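Local coordinates for protein GTP cyclohydrolase 1 type 2 homolog (Escherichia coli, Escherichia coli O157:H7, PDB 1NMO) that is a metal-binding member of the NIF3 family that probably protects against radiation damage, perhaps by helping to degrade radiation-damaged nucleotides, at residues I10-S16 against W96-L100; L106-Q111 against E219-A225. One frame throughout, in Å; residues are numbered along the deposited sequence.

Contact 1. Residues I10-S16 against W96-L100; sequences INEKLNS and WHLPL
Ser16 and Pro99 bring the two backbones nearest, with their CA atoms 5.4 Å apart, where the end of helix 3-13 meets the start of helix 98-102. The first helix closes in a Schellman motif: Asn15 takes positive phi and Ser16 N bonds back to Asn11 O. A water donates to both Leu14 O and Pro99 O.

Trp96 carries most of the side-chain contact. Its indole NE1 donates to Asn11 OD1 at 2.8 Å, with an N-H...O angle of 154°; the oxygen lies in the ring plane, whereas the Asn11 amide stands almost perpendicular to it. Tryptophan suits this buried place because a broad apolar ring comes with one N-H, and the asparagine at the helix end satisfies it. Over one face, Ile10 CG2 sits 3.6 Å from the centroid of the six-membered ring, a CH-pi contact almost on the ring normal. This methyl is anti to the backbone N of Ile10, while CG1 is carried out past the benzo end near CH2. Leu14 CD1 approaches Trp96 CG at 3.7 Å and also meets Leu100 CD1. Ser16 OG lies at the indole edge, 3.5 Å from Trp96 CD1, and beside Pro99 CG. The compact ring of Pro99, in the first turn of its helix, packs its CB against Leu14 CB.

Trp96 O accepts from His63 ND1, and the Leu100 side chain is about 7 Å from a bound iron at its nearest atom. Here the end of the N-terminal helix packs on the turn and short helix 98-102 that follow strand 92-95 and carry the iron ligand Asp101.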
ATOM      1  N   ILE A  10      -4.710  32.411 -36.179  1.00 16.88           N
ATOM      2  CA  ILE A  10      -5.518  31.697 -35.188  1.00 16.51           C
ATOM      3  C   ILE A  10      -6.620  32.611 -34.785  1.00 16.18           C
ATOM      4  O   ILE A  10      -7.766  32.214 -34.678  1.00 14.76           O
ATOM      5  CB  ILE A  10      -4.722  31.310 -33.879  1.00 15.77           C
ATOM      6  CG1 ILE A  10      -3.423  30.630 -34.226  1.00 13.57           C
ATOM      7  CG2 ILE A  10      -5.531  30.340 -33.048  1.00 15.54           C
ATOM      8  CD1 ILE A  10      -3.653  29.835 -35.334  1.00 13.40           C
ATOM      9  N   ASN A  11      -6.265  33.870 -34.578  1.00 17.46           N
ATOM     10  CA  ASN A  11      -7.242  34.848 -34.197  1.00 17.82           C
ATOM     11  C   ASN A  11      -8.424  34.826 -35.139  1.00 19.21           C
ATOM     12  O   ASN A  11      -9.594  34.732 -34.681  1.00 20.34           O
ATOM     13  CB  ASN A  11      -6.581  36.167 -34.224  1.00 19.76           C
ATOM     14  CG  ASN A  11      -6.168  36.625 -32.855  1.00 21.42           C
ATOM     15  OD1 ASN A  11      -6.368  35.936 -31.831  1.00 21.11           O
ATOM     16  ND2 ASN A  11      -5.595  37.822 -32.812  1.00 23.38           N
ATOM     17  N   GLU A  12      -8.187  34.920 -36.451  1.00 19.84           N
ATOM     18  CA  GLU A  12      -9.348  34.877 -37.364  1.00 22.18           C
ATOM     19  C   GLU A  12     -10.082  33.540 -37.371  1.00 21.60           C
ATOM     20  O   GLU A  12     -11.308  33.526 -37.456  1.00 22.90           O
ATOM     21  CB  GLU A  12      -8.963  35.291 -38.803  1.00 24.20           C
ATOM     22  CG  GLU A  12      -8.937  36.863 -38.915  1.00 27.28           C
ATOM     23  CD  GLU A  12      -8.006  37.365 -40.037  1.00 29.98           C
ATOM     24  OE1 GLU A  12      -7.669  36.537 -40.946  1.00 32.24           O
ATOM     25  OE2 GLU A  12      -7.632  38.586 -40.024  1.00 31.25           O
ATOM     26  N   LYS A  13      -9.353  32.435 -37.237  1.00 20.12           N
ATOM     27  CA  LYS A  13      -9.997  31.109 -37.226  1.00 18.42           C
ATOM     28  C   LYS A  13     -10.879  30.929 -35.993  1.00 18.80           C
ATOM     29  O   LYS A  13     -12.020  30.459 -36.061  1.00 20.36           O
ATOM     30  CB  LYS A  13      -8.927  30.024 -37.302  1.00 16.44           C
ATOM     31  CG  LYS A  13      -9.435  28.532 -37.244  1.00 19.73           C
ATOM     32  CD  LYS A  13     -10.472  28.153 -38.328  1.00 18.57           C
ATOM     33  CE  LYS A  13     -10.771  26.645 -38.361  1.00 19.66           C
ATOM     34  NZ  LYS A  13     -11.722  26.164 -39.546  1.00 20.11           N
ATOM     35  N   LEU A  14     -10.392  31.350 -34.849  1.00 18.94           N
ATOM     36  CA  LEU A  14     -11.193  31.194 -33.653  1.00 19.17           C
ATOM     37  C   LEU A  14     -12.161  32.319 -33.468  1.00 19.39           C
ATOM     38  O   LEU A  14     -12.876  32.342 -32.474  1.00 20.52           O
ATOM     39  CB  LEU A  14     -10.277  31.099 -32.434  1.00 16.16           C
ATOM     40  CG  LEU A  14      -9.277  29.951 -32.406  1.00 14.07           C
ATOM     41  CD1 LEU A  14      -8.690  29.826 -31.009  1.00 11.88           C
ATOM     42  CD2 LEU A  14      -9.937  28.649 -32.782  1.00 14.47           C
ATOM     43  N   ASN A  15     -12.197  33.257 -34.414  1.00 22.21           N
ATOM     44  CA  ASN A  15     -13.073  34.453 -34.265  1.00 23.64           C
ATOM     45  C   ASN A  15     -12.868  34.963 -32.844  1.00 23.92           C
ATOM     46  O   ASN A  15     -13.807  35.240 -32.108  1.00 24.44           O
ATOM     47  CB  ASN A  15     -14.533  34.069 -34.534  1.00 25.20           C
ATOM     48  CG  ASN A  15     -14.722  33.586 -35.996  1.00 28.37           C
ATOM     49  OD1 ASN A  15     -14.507  34.367 -36.961  1.00 29.06           O
ATOM     50  ND2 ASN A  15     -15.082  32.294 -36.172  1.00 28.92           N
ATOM     51  N   SER A  16     -11.593  35.107 -32.486  1.00 25.33           N
ATOM     52  CA  SER A  16     -11.209  35.527 -31.154  1.00 25.30           C
ATOM     53  C   SER A  16     -11.574  36.965 -30.759  1.00 25.98           C
ATOM     54  O   SER A  16     -12.087  37.211 -29.679  1.00 25.81           O
ATOM     55  CB  SER A  16      -9.709  35.303 -30.984  1.00 24.03           C
ATOM     56  OG  SER A  16      -9.296  35.658 -29.665  1.00 25.37           O
ATOM     57  N   TRP A  96      -5.054  31.178 -26.058  1.00 12.77           N
ATOM     58  CA  TRP A  96      -6.424  31.491 -26.443  1.00 12.72           C
ATOM     59  C   TRP A  96      -7.317  30.836 -25.384  1.00 13.74           C
ATOM     60  O   TRP A  96      -7.378  29.609 -25.277  1.00 15.77           O
ATOM     61  CB  TRP A  96      -6.787  30.944 -27.816  1.00 12.29           C
ATOM     62  CG  TRP A  96      -6.366  31.868 -28.897  1.00 12.30           C
ATOM     63  CD1 TRP A  96      -7.065  32.929 -29.375  1.00 14.26           C
ATOM     64  CD2 TRP A  96      -5.081  31.908 -29.554  1.00 13.00           C
ATOM     65  NE1 TRP A  96      -6.314  33.633 -30.272  1.00 13.30           N
ATOM     66  CE2 TRP A  96      -5.090  33.032 -30.406  1.00 12.13           C
ATOM     67  CE3 TRP A  96      -3.921  31.090 -29.503  1.00 12.88           C
ATOM     68  CZ2 TRP A  96      -4.002  33.379 -31.191  1.00 11.17           C
ATOM     69  CZ3 TRP A  96      -2.838  31.419 -30.270  1.00 10.40           C
ATOM     70  CH2 TRP A  96      -2.880  32.574 -31.118  1.00 12.98           C
ATOM     71  N   HIS A  97      -8.021  31.643 -24.594  1.00 15.33           N
ATOM     72  CA  HIS A  97      -8.895  31.130 -23.545  1.00 15.43           C
ATOM     73  C   HIS A  97     -10.331  30.886 -24.090  1.00 16.95           C
ATOM     74  O   HIS A  97     -10.519  29.930 -24.845  1.00 17.75           O
ATOM     75  CB  HIS A  97      -8.874  32.099 -22.351  1.00 15.25           C
ATOM     76  CG  HIS A  97      -9.561  31.590 -21.121  1.00 16.94           C
ATOM     77  ND1 HIS A  97     -10.544  32.314 -20.467  1.00 18.12           N
ATOM     78  CD2 HIS A  97      -9.456  30.411 -20.452  1.00 16.69           C
ATOM     79  CE1 HIS A  97     -11.023  31.600 -19.458  1.00 17.55           C
ATOM     80  NE2 HIS A  97     -10.381  30.444 -19.423  1.00 18.63           N
ATOM     81  N   LEU A  98     -11.334  31.734 -23.823  1.00 16.05           N
ATOM     82  CA  LEU A  98     -12.695  31.356 -24.271  1.00 14.81           C
ATOM     83  C   LEU A  98     -12.848  30.972 -25.734  1.00 15.70           C
ATOM     84  O   LEU A  98     -13.575  29.979 -26.091  1.00 17.71           O
ATOM     85  CB  LEU A  98     -13.728  32.428 -23.852  1.00 13.59           C
ATOM     86  CG  LEU A  98     -13.690  32.587 -22.298  1.00 14.67           C
ATOM     87  CD1 LEU A  98     -14.687  33.660 -21.816  1.00 14.54           C
ATOM     88  CD2 LEU A  98     -14.022  31.282 -21.609  1.00 14.16           C
ATOM     89  N   PRO A  99     -12.156  31.687 -26.629  1.00 14.76           N
ATOM     90  CA  PRO A  99     -12.341  31.270 -28.027  1.00 15.24           C
ATOM     91  C   PRO A  99     -12.000  29.804 -28.224  1.00 15.64           C
ATOM     92  O   PRO A  99     -12.624  29.087 -29.061  1.00 17.93           O
ATOM     93  CB  PRO A  99     -11.414  32.214 -28.808  1.00 14.14           C
ATOM     94  CG  PRO A  99     -11.433  33.485 -27.932  1.00 13.34           C
ATOM     95  CD  PRO A  99     -11.283  32.861 -26.534  1.00 14.10           C
ATOM     96  N   LEU A 100     -11.031  29.305 -27.461  1.00 15.77           N
ATOM     97  CA  LEU A 100     -10.647  27.873 -27.645  1.00 14.17           C
ATOM     98  C   LEU A 100     -11.608  26.921 -26.906  1.00 13.73           C
ATOM     99  O   LEU A 100     -11.527  25.710 -27.048  1.00 15.34           O
ATOM    100  CB  LEU A 100      -9.169  27.659 -27.249  1.00 11.00           C
ATOM    101  CG  LEU A 100      -8.492  26.356 -27.749  1.00  9.77           C
ATOM    102  CD1 LEU A 100      -8.601  26.214 -29.275  1.00  6.97           C
ATOM    103  CD2 LEU A 100      -6.997  26.532 -27.452  1.00  9.39           C
TER
HETATM  104  O   HOH W   1     -14.274  30.447 -30.983  1.00 18.82           O

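Contact 2. Residues L106-Q111 against E219-A225. With FE (Fe (III) ion), chain H; FE (Fe (III) ion), chain G.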
ATOM      1  N   LEU A 106     -13.121  23.210 -33.408  1.00 16.02           N
ATOM      2  CA  LEU A 106     -11.855  23.042 -32.658  1.00 15.47           C
ATOM      3  C   LEU A 106     -11.963  23.165 -31.136  1.00 15.51           C
ATOM      4  O   LEU A 106     -11.071  22.733 -30.394  1.00 16.91           O
ATOM      5  CB  LEU A 106     -10.873  24.139 -33.174  1.00 13.94           C
ATOM      6  CG  LEU A 106      -9.913  23.932 -34.385  1.00 15.31           C
ATOM      7  CD1 LEU A 106     -10.232  22.751 -35.237  1.00 12.06           C
ATOM      8  CD2 LEU A 106      -9.791  25.214 -35.154  1.00 13.75           C
ATOM      9  N   GLY A 107     -13.021  23.794 -30.675  1.00 14.55           N
ATOM     10  CA  GLY A 107     -13.192  24.028 -29.250  1.00 15.64           C
ATOM     11  C   GLY A 107     -13.166  22.885 -28.252  1.00 14.83           C
ATOM     12  O   GLY A 107     -13.488  21.770 -28.654  1.00 15.81           O
ATOM     13  N   ASN A 108     -12.822  23.168 -26.966  1.00 13.30           N
ATOM     14  CA  ASN A 108     -12.760  22.152 -25.927  1.00 12.33           C
ATOM     15  C   ASN A 108     -14.155  21.533 -25.839  1.00 12.54           C
ATOM     16  O   ASN A 108     -14.285  20.348 -25.733  1.00 13.10           O
ATOM     17  CB  ASN A 108     -12.411  22.724 -24.540  1.00 11.48           C
ATOM     18  CG  ASN A 108     -10.952  23.248 -24.417  1.00 14.24           C
ATOM     19  OD1 ASN A 108      -9.965  22.613 -24.871  1.00 14.14           O
ATOM     20  ND2 ASN A 108     -10.814  24.408 -23.739  1.00 11.43           N
ATOM     21  N   ASN A 109     -15.181  22.360 -25.832  1.00 12.73           N
ATOM     22  CA  ASN A 109     -16.551  21.871 -25.761  1.00 13.93           C
ATOM     23  C   ASN A 109     -16.917  20.880 -26.893  1.00 14.86           C
ATOM     24  O   ASN A 109     -17.477  19.784 -26.617  1.00 15.04           O
ATOM     25  CB  ASN A 109     -17.531  23.067 -25.781  1.00 11.96           C
ATOM     26  CG  ASN A 109     -17.717  23.671 -24.397  1.00 13.89           C
ATOM     27  OD1 ASN A 109     -17.454  22.982 -23.404  1.00 12.28           O
ATOM     28  ND2 ASN A 109     -18.203  24.969 -24.305  1.00 12.00           N
ATOM     29  N   ALA A 110     -16.574  21.192 -28.144  1.00 13.41           N
ATOM     30  CA  ALA A 110     -16.999  20.309 -29.225  1.00 13.94           C
ATOM     31  C   ALA A 110     -16.244  19.026 -29.307  1.00 14.12           C
ATOM     32  O   ALA A 110     -16.823  18.027 -29.732  1.00 13.13           O
ATOM     33  CB  ALA A 110     -16.931  21.027 -30.565  1.00 14.13           C
ATOM     34  N   GLN A 111     -14.959  19.041 -28.895  1.00 14.30           N
ATOM     35  CA  GLN A 111     -14.096  17.866 -28.927  1.00 13.15           C
ATOM     36  C   GLN A 111     -14.459  16.917 -27.811  1.00 12.91           C
ATOM     37  O   GLN A 111     -14.410  15.660 -27.949  1.00 13.70           O
ATOM     38  CB  GLN A 111     -12.641  18.260 -28.791  1.00 13.67           C
ATOM     39  CG  GLN A 111     -12.247  19.231 -29.825  1.00 15.37           C
ATOM     40  CD  GLN A 111     -11.930  18.538 -31.129  1.00 17.97           C
ATOM     41  OE1 GLN A 111     -11.446  17.416 -31.113  1.00 16.57           O
ATOM     42  NE2 GLN A 111     -12.133  19.230 -32.262  1.00 17.14           N
ATOM     43  N   GLU A 219      -9.715  19.612 -20.962  1.00 12.71           N
ATOM     44  CA  GLU A 219      -9.259  20.711 -21.809  1.00 14.10           C
ATOM     45  C   GLU A 219      -7.962  20.415 -22.563  1.00 14.52           C
ATOM     46  O   GLU A 219      -7.057  21.284 -22.745  1.00 13.15           O
ATOM     47  CB  GLU A 219      -9.192  22.023 -21.002  1.00 13.28           C
ATOM     48  CG  GLU A 219     -10.616  22.346 -20.528  1.00 13.37           C
ATOM     49  CD  GLU A 219     -10.764  23.756 -20.071  1.00 13.58           C
ATOM     50  OE1 GLU A 219      -9.702  24.355 -19.700  1.00 14.98           O
ATOM     51  OE2 GLU A 219     -11.917  24.260 -20.074  1.00 13.59           O
ATOM     52  N   ARG A 220      -7.866  19.141 -22.945  1.00 11.83           N
ATOM     53  CA  ARG A 220      -6.791  18.753 -23.792  1.00 11.54           C
ATOM     54  C   ARG A 220      -7.459  18.785 -25.207  1.00 12.07           C
ATOM     55  O   ARG A 220      -6.816  19.119 -26.197  1.00 11.41           O
ATOM     56  CB  ARG A 220      -6.359  17.348 -23.459  1.00 10.05           C
ATOM     57  CG  ARG A 220      -5.567  17.220 -22.214  1.00  9.62           C
ATOM     58  CD  ARG A 220      -5.398  15.731 -21.950  1.00 12.46           C
ATOM     59  NE  ARG A 220      -6.696  15.136 -21.550  1.00 14.35           N
ATOM     60  CZ  ARG A 220      -6.837  13.879 -21.132  1.00 15.53           C
ATOM     61  NH1 ARG A 220      -5.784  13.068 -21.064  1.00 14.05           N
ATOM     62  NH2 ARG A 220      -8.022  13.447 -20.756  1.00 14.64           N
ATOM     63  N   GLY A 221      -8.759  18.499 -25.303  1.00 12.02           N
ATOM     64  CA  GLY A 221      -9.318  18.431 -26.660  1.00 12.22           C
ATOM     65  C   GLY A 221      -9.019  19.561 -27.637  1.00 11.53           C
ATOM     66  O   GLY A 221      -8.532  19.314 -28.740  1.00 11.61           O
ATOM     67  N   GLY A 222      -9.327  20.796 -27.226  1.00 12.34           N
ATOM     68  CA  GLY A 222      -9.156  22.010 -28.041  1.00 11.80           C
ATOM     69  C   GLY A 222      -7.769  22.358 -28.534  1.00 11.46           C
ATOM     70  O   GLY A 222      -7.529  22.518 -29.737  1.00 10.86           O
ATOM     71  N   ILE A 223      -6.839  22.492 -27.604  1.00 13.36           N
ATOM     72  CA  ILE A 223      -5.477  22.845 -28.004  1.00 14.81           C
ATOM     73  C   ILE A 223      -4.887  21.716 -28.852  1.00 14.50           C
ATOM     74  O   ILE A 223      -4.068  21.949 -29.758  1.00 14.38           O
ATOM     75  CB  ILE A 223      -4.626  23.158 -26.728  1.00 15.65           C
ATOM     76  CG1 ILE A 223      -3.285  23.702 -27.102  1.00 14.60           C
ATOM     77  CG2 ILE A 223      -4.522  21.927 -25.867  1.00 15.50           C
ATOM     78  CD1 ILE A 223      -2.388  22.555 -27.492  1.00 18.43           C
ATOM     79  N   ARG A 224      -5.292  20.479 -28.554  1.00 16.08           N
ATOM     80  CA  ARG A 224      -4.842  19.359 -29.355  1.00 15.49           C
ATOM     81  C   ARG A 224      -5.456  19.517 -30.742  1.00 15.02           C
ATOM     82  O   ARG A 224      -4.760  19.503 -31.752  1.00 15.04           O
ATOM     83  CB  ARG A 224      -5.250  17.981 -28.733  1.00 14.66           C
ATOM     84  CG  ARG A 224      -4.628  16.748 -29.577  1.00 14.42           C
ATOM     85  CD  ARG A 224      -4.633  15.388 -28.756  1.00 18.31           C
ATOM     86  NE  ARG A 224      -5.930  15.277 -28.159  1.00 19.66           N
ATOM     87  CZ  ARG A 224      -6.233  14.885 -26.940  1.00 17.89           C
ATOM     88  NH1 ARG A 224      -5.294  14.505 -26.085  1.00 15.07           N
ATOM     89  NH2 ARG A 224      -7.541  14.928 -26.621  1.00 17.99           N
ATOM     90  N   ALA A 225      -6.765  19.704 -30.812  1.00 15.42           N
ATOM     91  CA  ALA A 225      -7.360  19.832 -32.138  1.00 16.63           C
ATOM     92  C   ALA A 225      -6.708  20.979 -32.911  1.00 17.43           C
ATOM     93  O   ALA A 225      -6.382  20.808 -34.076  1.00 19.13           O
ATOM     94  CB  ALA A 225      -8.873  20.063 -32.038  1.00 15.05           C
TER
HETATM   95 FE    FE H 302     -11.757  26.503 -20.488  1.00 25.37          FE
HETATM   96 FE    FE G 301      -9.660  26.057 -18.159  1.00 30.80          FE
HETATM   97  O   HOH W   2      -7.535  23.207 -24.736  1.00  4.92           O
HETATM   98  O   HOH W   3      -8.655  16.782 -29.517  1.00 19.19           O
HETATM   99  O   HOH W   4     -13.980  26.616 -19.663  1.00 20.34           O
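Glu219, with Asn108 laid over its carboxylate, bridges the two irons of the dinuclear site, OE1 and OE2 each 2.3 Å from a different iron ion. A carboxylate suits this place because its two oxygens can serve two cations at once. His63 and Asp101 complete the protein ligands of the iron on OE2, and that iron also binds a water; His64 and His215 complete those of the iron on OE1. OE2 is also hydrogen-bonded to Thr172 OG1.

In the second shell, the Asn108 amide covers a face of the carboxylate, nearly parallel to it (18°), with ND2 3.7 Å from Glu219 CD. ND2 bonds to Asp101 OD1, so one amide links a metal ligand to the first turn of helix 221-233, which follows Glu219: OD1 accepts from Gly222 N at 3.0 Å, with the donor tilted 22° from the carbonyl plane. A water donates to Glu219 O and accepts from Ile223 N.

Farther out, Gly221 and Gly222, with no side chains, let the helix backbone come close to Gln111 CB and Asn108 OD1 respectively. Gln111 bends at chi2 (-82°), laying its amide over the small methyl of Ala225, with NE2 3.4 Å from CB. One turn earlier in the helix, Gly222 CA makes a CA-H...O contact with Leu106 O at 3.1 Å.

How the contacts relate
From the N terminus, helix 3-13 leads into contact 1, which closes a loop of 79 residues holding strands 26-29, 37-41, 59-62 and 92-95. The chain then runs through helix 98-102 to residues 106-111, where contact 2 opens a second loop of 107 residues, closed only at 219-225. The loops follow in series, neither enclosing nor crossing the other, yet the contacts touch: Leu100 O and Asn108 N probably hydrogen-bond, and Leu100 packs on Gly222 and Ile223. Contact 1 ties the N-terminal helix to the chain leaving strand 92-95; contact 2 joins helix 108-116 to helix 221-233, bringing late residues to the metal site.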